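PDB 4LE4: beta-glucanase from Podospora anserina, which probably hydrolyses beta-linked glucans as a family GH131 glycoside hydrolase and is captured here with the oligosaccharide cellotriose. Local coordinates for residues A[8-13]-A[57-62]; A[17-21]-A[30-34]; A[50-55]-A[225-229]. The contacts are given in a common frame with arbitrary orientation. Residues are numbered along the deposited sequence.

In the fold
All three contacts fasten loops to a two-sheet antiparallel beta sandwich of the concanavalin clan, and all three are largely buried, though contact 1 has two exposed touching residues and contact 2 one. Contacts 1 and 3, with centres about 9 Å apart, reach the same sheet, on its neighbouring strands 61-66 and 222-233, joined where Ala62 N lies 2.8 Å from Trp226 O. Contact 2 belongs to the other sheet, yet touches contact 1 through Phe9 CE1 and Tyr30 CE2, 3.3 Å apart. Chemistry differs accordingly: contact 1 is mainly polar and rich in water, contact 2 aromatic and without direct hydrogen bonds, and contact 3 combines a tyrosine pair with a serine-centred polar cluster.

Contact 1 (A[8-13]-A[57-62])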
loop_
_atom_site.group_PDB
_atom_site.type_symbol
_atom_site.label_atom_id
_atom_site.label_comp_id
_atom_site.label_asym_id
_atom_site.label_seq_id
_atom_site.Cartn_x
_atom_site.Cartn_y
_atom_site.Cartn_z
ATOM N N ARG A 8 10.669 -4.446 1.077
ATOM C CA ARG A 8 10.997 -3.638 2.232
ATOM C C ARG A 8 12.119 -2.620 2.082
ATOM O O ARG A 8 12.424 -1.934 3.037
ATOM C CB ARG A 8 11.237 -4.555 3.422
ATOM C CG ARG A 8 9.913 -5.179 3.852
ATOM C CD ARG A 8 10.072 -6.190 4.923
ATOM N NE ARG A 8 10.866 -7.355 4.538
ATOM C CZ ARG A 8 11.156 -8.343 5.377
ATOM N NH1 ARG A 8 11.877 -9.384 4.969
ATOM N NH2 ARG A 8 10.736 -8.285 6.636
ATOM N N PHE A 9 12.694 -2.552 0.873
ATOM C CA PHE A 9 13.757 -1.623 0.456
ATOM C C PHE A 9 15.104 -1.908 1.143
ATOM O O PHE A 9 16.023 -1.101 1.039
ATOM C CB PHE A 9 13.360 -0.174 0.781
ATOM C CG PHE A 9 11.999 0.252 0.246
ATOM C CD1 PHE A 9 11.825 0.552 -1.090
ATOM C CD2 PHE A 9 10.913 0.387 1.108
ATOM C CE1 PHE A 9 10.577 0.990 -1.579
ATOM C CE2 PHE A 9 9.661 0.827 0.623
ATOM C CZ PHE A 9 9.511 1.124 -0.720
ATOM N N ASN A 10 15.221 -3.056 1.802
ATOM C CA ASN A 10 16.429 -3.368 2.566
ATOM C C ASN A 10 17.759 -3.346 1.830
ATOM O O ASN A 10 18.792 -3.123 2.469
ATOM C CB ASN A 10 16.272 -4.692 3.319
ATOM C CG ASN A 10 15.331 -4.583 4.491
ATOM O OD1 ASN A 10 15.145 -3.503 5.074
ATOM N ND2 ASN A 10 14.760 -5.705 4.876
ATOM N N ASP A 11 17.742 -3.555 0.518
ATOM C CA ASP A 11 18.972 -3.504 -0.265
ATOM C C ASP A 11 19.163 -2.152 -0.961
ATOM O O ASP A 11 20.065 -1.994 -1.782
ATOM C CB ASP A 11 19.002 -4.638 -1.294
ATOM C CG ASP A 11 19.349 -5.983 -0.671
ATOM O OD1 ASP A 11 19.549 -6.052 0.560
ATOM O OD2 ASP A 11 19.431 -6.997 -1.415
ATOM N N MET A 12 18.319 -1.175 -0.645
ATOM C CA MET A 12 18.456 0.154 -1.231
ATOM C C MET A 12 19.033 1.106 -0.219
ATOM O O MET A 12 18.723 1.031 0.970
ATOM C CB MET A 12 17.117 0.747 -1.646
ATOM C CG MET A 12 16.544 0.130 -2.876
ATOM S SD MET A 12 15.045 1.043 -3.301
ATOM C CE MET A 12 14.186 -0.264 -4.111
ATOM N N THR A 13 19.856 2.023 -0.699
ATOM C CA THR A 13 20.418 3.020 0.177
ATOM C C THR A 13 19.473 4.207 0.297
ATOM O O THR A 13 19.288 4.750 1.382
ATOM C CB THR A 13 21.776 3.446 -0.356
ATOM O OG1 THR A 13 22.649 2.312 -0.253
ATOM C CG2 THR A 13 22.346 4.636 0.430
ATOM N N GLY A 57 12.165 -5.868 10.868
ATOM C CA GLY A 57 12.474 -6.522 9.612
ATOM C C GLY A 57 12.676 -5.530 8.469
ATOM O O GLY A 57 13.196 -5.894 7.410
ATOM N N SER A 58 12.297 -4.268 8.685
ATOM C CA SER A 58 12.439 -3.219 7.664
ATOM C C SER A 58 13.447 -2.199 8.182
ATOM O O SER A 58 13.280 -1.692 9.279
ATOM C CB SER A 58 11.106 -2.497 7.444
ATOM O OG SER A 58 10.146 -3.353 6.862
ATOM N N ARG A 59 14.496 -1.915 7.415
ATOM C CA ARG A 59 15.490 -0.944 7.886
ATOM C C ARG A 59 14.991 0.494 7.739
ATOM O O ARG A 59 15.183 1.336 8.625
ATOM C CB ARG A 59 16.803 -1.111 7.117
ATOM C CG ARG A 59 17.864 -0.098 7.541
ATOM C CD ARG A 59 19.214 -0.493 6.973
ATOM N NE ARG A 59 19.182 -0.766 5.543
ATOM C CZ ARG A 59 19.232 0.148 4.583
ATOM N NH1 ARG A 59 19.308 1.448 4.860
ATOM N NH2 ARG A 59 19.266 -0.255 3.319
ATOM N N GLN A 60 14.328 0.770 6.625
ATOM C CA GLN A 60 13.829 2.102 6.378
ATOM C C GLN A 60 12.371 1.997 5.894
ATOM O O GLN A 60 11.993 0.988 5.343
ATOM C CB GLN A 60 14.633 2.759 5.275
ATOM C CG GLN A 60 16.076 3.094 5.605
ATOM C CD GLN A 60 16.676 3.993 4.571
ATOM O OE1 GLN A 60 17.131 3.540 3.499
ATOM N NE2 GLN A 60 16.680 5.287 4.867
ATOM N N GLY A 61 11.595 3.048 6.106
ATOM C CA GLY A 61 10.227 3.087 5.609
ATOM C C GLY A 61 10.268 4.084 4.462
ATOM O O GLY A 61 11.269 4.767 4.236
ATOM N N ALA A 62 9.172 4.200 3.722
ATOM C CA ALA A 62 9.130 5.124 2.618
ATOM C C ALA A 62 8.038 6.165 2.803
ATOM O O ALA A 62 6.906 5.832 3.152
ATOM C CB ALA A 62 8.890 4.354 1.310
HETATM O O HOH W 1 10.227 -0.949 4.567
HETATM O O HOH W 2 14.578 -0.933 4.465
HETATM O O HOH W 3 16.483 0.752 3.087
HETATM O O HOH W 4 19.216 -3.494 5.669
HETATM O O HOH W 5 21.029 3.808 3.516
#
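In this antiparallel beta sandwich, the loop after strand 2-6 makes a type I beta turn from Phe9 to Met12, closed by Met12 N to Phe9 O at 2.8 Å, and rests on the approach to strand 61-66. Arg8 begins the contact with its aliphatic arm: its CD lies 3.4 Å from Ser58 OG. The charge is met outside the two segments by a salt bridge to Asp6 and a cation-pi contact with Tyr230, while Ser58 OG bonds to Asp55. Arg8 O and Gln60 O, two acceptors, are joined by water 1, which donates to both, at 2.9 and 2.7 Å. Phe9 is the apolar element, its CE2 3.7 Å from Ala62 CB; the small methyl leaves room for the ring, which also touches Leu46 and Tyr30. Asn10 suits its place because its amide offers a donor and an acceptor together: ND2 donates to Gly57 O (3.0 Å) and OD1 accepts from Arg59 N (2.9 Å), so one side chain grips the main chain of the opposite loop. In return the long side chain of Arg59 reaches the carbonyls of the turn with the edge of its guanidinium. Water 5 links Thr13 O (2.9 Å) weakly to Arg59 NH1 (3.2 Å), while Arg59 NH2 donates to Asn10 O at 3.0 Å and to Met12 O at 2.7 Å.

Contact 2 (A[17-21]-A[30-34]); sequences DLNKW and YQYYI
Residues 17-20 are 3-10 in conformation, in a segment that begins earlier, with Lys20 N bonded to Asp17 O at 3.1 Å; Trp21 has phi/psi -84/143, and its N is 3.2 Å from Leu18 O in a further backbone hydrogen bond. The partner, 30-34, is a beta strand of the antiparallel sandwich, paired with strand 78-84 through Gln31 with Ile83 and Ile34 with Glu81, so the contact joins the loop after strand 2-6 to that sheet. Leu18 CA lies 6.2 Å from Tyr32 CA, and Trp21 CA 6.2 Å from Gln31 CA. No direct hydrogen bond crosses between the segments, so side chains do the joining.

Trp21, with chi1 t and chi2 95°, lays one face of its indole along the strand backbone. Gln31 CA sits 3.5 Å from the centroid of the five-membered ring, 13° off its normal, a CH-pi contact; Gln31 CB is 3.4 Å from Trp21 CZ2 and Tyr32 N 3.5 Å from Trp21 CE3. A broad flat ring suits this place because it can cover several backbone atoms at once. Its NE1 bonds to Gln85, as does Gln31 NE2. The Tyr33 ring (chi1 p) is nearly parallel to the six-membered ring, at 20°, but slid aside, with centroids 5.8 Å apart. Leu18 (m, t) fills the space between tyrosines: its CD2 is 3.9 Å from Tyr30 CB, and its CB 4.1 Å from Tyr32 CG. Tyr30 OH itself bonds to Gly7 O. One water bridges the backbones, 2.6 Å from Trp21 O and 3.0 Å from Tyr32 O.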
loop_
_atom_site.group_PDB
_atom_site.type_symbol
_atom_site.label_atom_id
_atom_site.label_comp_id
_atom_site.label_asym_id
_atom_site.label_seq_id
_atom_site.Cartn_x
_atom_site.Cartn_y
_atom_site.Cartn_z
ATOM N N ASP A 17 17.588 4.720 -5.855
ATOM C CA ASP A 17 17.804 3.417 -6.448
ATOM C C ASP A 17 16.621 2.973 -7.312
ATOM O O ASP A 17 16.756 2.059 -8.112
ATOM C CB ASP A 17 18.112 2.382 -5.363
ATOM C CG ASP A 17 19.436 2.679 -4.632
ATOM O OD1 ASP A 17 20.301 3.328 -5.254
ATOM O OD2 ASP A 17 19.628 2.274 -3.455
ATOM N N LEU A 18 15.468 3.636 -7.150
ATOM C CA LEU A 18 14.304 3.298 -7.934
ATOM C C LEU A 18 14.544 3.673 -9.367
ATOM O O LEU A 18 13.946 3.076 -10.263
ATOM C CB LEU A 18 13.052 4.031 -7.427
ATOM C CG LEU A 18 12.498 3.504 -6.099
ATOM C CD1 LEU A 18 11.378 4.447 -5.629
ATOM C CD2 LEU A 18 11.983 2.087 -6.255
ATOM N N ASN A 19 15.408 4.666 -9.588
ATOM C CA ASN A 19 15.718 5.111 -10.940
ATOM C C ASN A 19 16.502 4.070 -11.729
ATOM O O ASN A 19 16.664 4.206 -12.945
ATOM C CB ASN A 19 16.529 6.403 -10.913
ATOM C CG ASN A 19 15.701 7.618 -10.534
ATOM O OD1 ASN A 19 16.212 8.548 -9.886
ATOM N ND2 ASN A 19 14.440 7.637 -10.950
ATOM N N LYS A 20 17.006 3.036 -11.061
ATOM C CA LYS A 20 17.754 2.021 -11.797
ATOM C C LYS A 20 16.835 1.170 -12.675
ATOM O O LYS A 20 17.277 0.526 -13.626
ATOM C CB LYS A 20 18.513 1.111 -10.840
ATOM C CG LYS A 20 19.593 1.810 -10.040
ATOM C CD LYS A 20 20.158 0.841 -9.000
ATOM C CE LYS A 20 21.262 1.481 -8.173
ATOM N NZ LYS A 20 21.892 0.464 -7.277
ATOM N N TRP A 21 15.547 1.184 -12.364
ATOM C CA TRP A 21 14.583 0.396 -13.121
ATOM C C TRP A 21 14.116 1.121 -14.371
ATOM O O TRP A 21 13.941 2.335 -14.353
ATOM C CB TRP A 21 13.368 0.100 -12.251
ATOM C CG TRP A 21 12.385 -0.821 -12.898
ATOM C CD1 TRP A 21 12.309 -2.171 -12.738
ATOM C CD2 TRP A 21 11.322 -0.460 -13.790
ATOM N NE1 TRP A 21 11.270 -2.671 -13.470
ATOM C CE2 TRP A 21 10.645 -1.650 -14.127
ATOM C CE3 TRP A 21 10.876 0.752 -14.336
ATOM C CZ2 TRP A 21 9.538 -1.670 -14.986
ATOM C CZ3 TRP A 21 9.780 0.733 -15.192
ATOM C CH2 TRP A 21 9.124 -0.473 -15.507
ATOM N N TYR A 30 11.232 -3.115 -7.538
ATOM C CA TYR A 30 10.065 -2.314 -7.903
ATOM C C TYR A 30 10.091 -1.663 -9.262
ATOM O O TYR A 30 11.098 -1.083 -9.663
ATOM C CB TYR A 30 9.881 -1.160 -6.905
ATOM C CG TYR A 30 9.291 -1.504 -5.546
ATOM C CD1 TYR A 30 7.940 -1.846 -5.410
ATOM C CD2 TYR A 30 10.071 -1.430 -4.394
ATOM C CE1 TYR A 30 7.387 -2.089 -4.147
ATOM C CE2 TYR A 30 9.538 -1.683 -3.125
ATOM C CZ TYR A 30 8.188 -2.006 -3.013
ATOM O OH TYR A 30 7.643 -2.201 -1.775
ATOM N N GLN A 31 8.956 -1.707 -9.957
ATOM C CA GLN A 31 8.843 -1.005 -11.214
ATOM C C GLN A 31 8.468 0.435 -10.796
ATOM O O GLN A 31 7.531 0.656 -9.989
ATOM C CB GLN A 31 7.716 -1.579 -12.076
ATOM C CG GLN A 31 7.732 -3.081 -12.206
ATOM C CD GLN A 31 6.778 -3.557 -13.286
ATOM O OE1 GLN A 31 5.715 -2.967 -13.492
ATOM N NE2 GLN A 31 7.151 -4.645 -13.979
ATOM N N TYR A 32 9.167 1.408 -11.353
ATOM C CA TYR A 32 8.902 2.797 -11.028
ATOM C C TYR A 32 8.580 3.579 -12.300
ATOM O O TYR A 32 9.474 3.922 -13.085
ATOM C CB TYR A 32 10.121 3.375 -10.297
ATOM C CG TYR A 32 9.916 4.818 -9.892
ATOM C CD1 TYR A 32 8.875 5.172 -9.044
ATOM C CD2 TYR A 32 10.719 5.821 -10.415
ATOM C CE1 TYR A 32 8.623 6.524 -8.724
ATOM C CE2 TYR A 32 10.481 7.175 -10.095
ATOM C CZ TYR A 32 9.434 7.505 -9.260
ATOM O OH TYR A 32 9.166 8.823 -8.968
ATOM N N TYR A 33 7.281 3.796 -12.551
ATOM C CA TYR A 33 6.877 4.557 -13.724
ATOM C C TYR A 33 5.573 5.323 -13.544
ATOM O O TYR A 33 5.345 6.280 -14.275
ATOM C CB TYR A 33 6.805 3.676 -14.980
ATOM C CG TYR A 33 5.727 2.608 -14.949
ATOM C CD1 TYR A 33 5.986 1.354 -14.406
ATOM C CD2 TYR A 33 4.473 2.840 -15.507
ATOM C CE1 TYR A 33 5.042 0.346 -14.422
ATOM C CE2 TYR A 33 3.506 1.845 -15.528
ATOM C CZ TYR A 33 3.795 0.593 -14.983
ATOM O OH TYR A 33 2.835 -0.399 -14.958
ATOM N N ILE A 34 4.750 4.940 -12.559
ATOM C CA ILE A 34 3.478 5.637 -12.305
ATOM C C ILE A 34 3.757 6.765 -11.312
ATOM O O ILE A 34 3.660 6.604 -10.092
ATOM C CB ILE A 34 2.413 4.664 -11.760
ATOM C CG1 ILE A 34 2.248 3.526 -12.786
ATOM C CG2 ILE A 34 1.054 5.390 -11.507
ATOM C CD1 ILE A 34 1.246 2.445 -12.385
HETATM O O HOH W 6 12.496 4.198 -13.146
#

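Contact 3 (A[50-55]-A[225-229]); sequences YKNPAD and YWSGV
Within strand 222-233, Gly228 takes a positive phi (59/36), and Asp55 OD2 approaches its CA to 3.3 Å. A beta carbon there would stand only 2.8 Å from that oxygen, so both the backbone and the neighbour suit glycine. Residues 225-227 and Val229 are extended. Segment 50-55 is loop, ending in a type I beta turn from Asn52 to Asp55 (Asp55 N to Asn52 O, 3.0 Å); Asn52, chi1 t, adds an Asx turn, its OD1 accepting from Ala54 N at 2.9 Å.

The nearest CA pairs are Tyr50-Tyr225 at 5.8 Å, Lys51-Ser227 at 5.0 Å and Asp55-Gly228 at 7.0 Å. Tyr50 and Tyr225, both chi1 m, make an offset edge-to-face pair: the edge of Tyr225 points to the face of Tyr50, with centroids 5.5 Å apart, planes at 63° and CD1 of Tyr50 3.7 Å from CE1 of Tyr225. Ser227, chi1 p, sits close under the loop, its CB 3.4 Å from Lys51 CB, and its OG accepts from Asn52 N at 3.0 Å. Water 7 joins this OG (2.6 Å) to Asp55 OD2 (2.7 Å). Lys51 donates NZ to Asp55 O (3.0 Å) and to Ser58 O; Asp55 OD2 also bonds to Ser58 OG, and Asn52 ND2 to Gly183 O.

Tyr225 and Ser227 thus carry the loop on one face of the sheet; Trp226, its CA-to-CB bond directed away from the loop, packs on Val207 of the other sheet. Between the segments, one direct hydrogen bond is backed by a water bridge and ring contact, with Tyr50 O buried and lacking any modelled partner.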
loop_
_atom_site.group_PDB
_atom_site.type_symbol
_atom_site.label_atom_id
_atom_site.label_comp_id
_atom_site.label_asym_id
_atom_site.label_seq_id
_atom_site.Cartn_x
_atom_site.Cartn_y
_atom_site.Cartn_z
ATOM N N TYR A 50 10.623 6.685 8.928
ATOM C CA TYR A 50 9.362 6.555 8.204
ATOM C C TYR A 50 8.726 5.181 8.274
ATOM O O TYR A 50 7.796 4.913 7.519
ATOM C CB TYR A 50 9.591 6.901 6.731
ATOM C CG TYR A 50 10.112 8.292 6.449
ATOM C CD1 TYR A 50 9.933 9.331 7.361
ATOM C CD2 TYR A 50 10.717 8.575 5.232
ATOM C CE1 TYR A 50 10.346 10.629 7.063
ATOM C CE2 TYR A 50 11.123 9.870 4.920
ATOM C CZ TYR A 50 10.933 10.890 5.839
ATOM O OH TYR A 50 11.335 12.187 5.519
ATOM N N LYS A 51 9.234 4.296 9.126
ATOM C CA LYS A 51 8.670 2.936 9.241
ATOM C C LYS A 51 8.008 2.693 10.584
ATOM O O LYS A 51 8.124 3.507 11.508
ATOM C CB LYS A 51 9.771 1.881 9.128
ATOM C CG LYS A 51 10.716 1.906 10.318
ATOM C CD LYS A 51 11.626 0.682 10.367
ATOM C CE LYS A 51 12.300 0.561 11.745
ATOM N NZ LYS A 51 13.035 -0.701 11.834
ATOM N N ASN A 52 7.285 1.580 10.680
ATOM C CA ASN A 52 6.699 1.188 11.946
ATOM C C ASN A 52 7.924 0.835 12.837
ATOM O O ASN A 52 8.668 -0.082 12.517
ATOM C CB ASN A 52 5.870 -0.065 11.744
ATOM C CG ASN A 52 5.184 -0.513 13.003
ATOM O OD1 ASN A 52 5.663 -0.270 14.119
ATOM N ND2 ASN A 52 4.041 -1.196 12.841
ATOM N N PRO A 53 8.102 1.518 13.973
ATOM C CA PRO A 53 9.270 1.200 14.811
ATOM C C PRO A 53 9.361 -0.241 15.297
ATOM O O PRO A 53 10.449 -0.721 15.602
ATOM C CB PRO A 53 9.144 2.178 15.982
ATOM C CG PRO A 53 8.319 3.314 15.428
ATOM C CD PRO A 53 7.276 2.557 14.610
ATOM N N ALA A 54 8.227 -0.931 15.375
ATOM C CA ALA A 54 8.197 -2.319 15.856
ATOM C C ALA A 54 8.664 -3.302 14.796
ATOM O O ALA A 54 8.992 -4.454 15.090
ATOM C CB ALA A 54 6.777 -2.673 16.301
ATOM N N ASP A 55 8.661 -2.858 13.551
ATOM C CA ASP A 55 9.079 -3.710 12.434
ATOM C C ASP A 55 10.594 -3.722 12.284
ATOM O O ASP A 55 11.160 -2.958 11.505
ATOM C CB ASP A 55 8.498 -3.214 11.109
ATOM C CG ASP A 55 8.837 -4.130 9.937
ATOM O OD1 ASP A 55 9.594 -5.118 10.110
ATOM O OD2 ASP A 55 8.332 -3.869 8.826
ATOM N N TYR A 225 3.119 7.089 4.836
ATOM C CA TYR A 225 4.308 6.375 5.304
ATOM C C TYR A 225 4.079 4.893 5.187
ATOM O O TYR A 225 3.027 4.406 5.565
ATOM C CB TYR A 225 4.580 6.771 6.746
ATOM C CG TYR A 225 4.854 8.252 6.813
ATOM C CD1 TYR A 225 6.154 8.738 6.714
ATOM C CD2 TYR A 225 3.802 9.175 6.884
ATOM C CE1 TYR A 225 6.418 10.118 6.679
ATOM C CE2 TYR A 225 4.044 10.548 6.853
ATOM C CZ TYR A 225 5.363 11.020 6.751
ATOM O OH TYR A 225 5.647 12.378 6.745
ATOM N N TRP A 226 5.068 4.191 4.657
ATOM C CA TRP A 226 4.929 2.750 4.402
ATOM C C TRP A 226 6.138 1.962 4.866
ATOM O O TRP A 226 7.262 2.460 4.761
ATOM C CB TRP A 226 4.871 2.500 2.889
ATOM C CG TRP A 226 3.744 3.131 2.160
ATOM C CD1 TRP A 226 3.553 4.479 1.907
ATOM C CD2 TRP A 226 2.644 2.451 1.584
ATOM N NE1 TRP A 226 2.391 4.661 1.211
ATOM C CE2 TRP A 226 1.808 3.436 0.991
ATOM C CE3 TRP A 226 2.270 1.101 1.507
ATOM C CZ2 TRP A 226 0.617 3.111 0.323
ATOM C CZ3 TRP A 226 1.074 0.781 0.841
ATOM C CH2 TRP A 226 0.271 1.783 0.262
ATOM N N SER A 227 5.917 0.729 5.332
ATOM C CA SER A 227 7.042 -0.151 5.672
ATOM C C SER A 227 6.526 -1.586 5.653
ATOM O O SER A 227 5.325 -1.809 5.500
ATOM C CB SER A 227 7.665 0.189 7.037
ATOM O OG SER A 227 6.786 0.027 8.122
ATOM N N GLY A 228 7.440 -2.550 5.740
ATOM C CA GLY A 228 7.014 -3.933 5.789
ATOM C C GLY A 228 6.200 -4.431 4.614
ATOM O O GLY A 228 5.327 -5.255 4.792
ATOM N N VAL A 229 6.502 -3.964 3.424
ATOM C CA VAL A 229 5.783 -4.413 2.240
ATOM C C VAL A 229 6.459 -5.678 1.682
ATOM O O VAL A 229 7.617 -5.626 1.322
ATOM C CB VAL A 229 5.841 -3.344 1.147
ATOM C CG1 VAL A 229 5.070 -3.838 -0.107
ATOM C CG2 VAL A 229 5.240 -1.994 1.689
HETATM O O HOH W 7 6.169 -2.333 8.981
#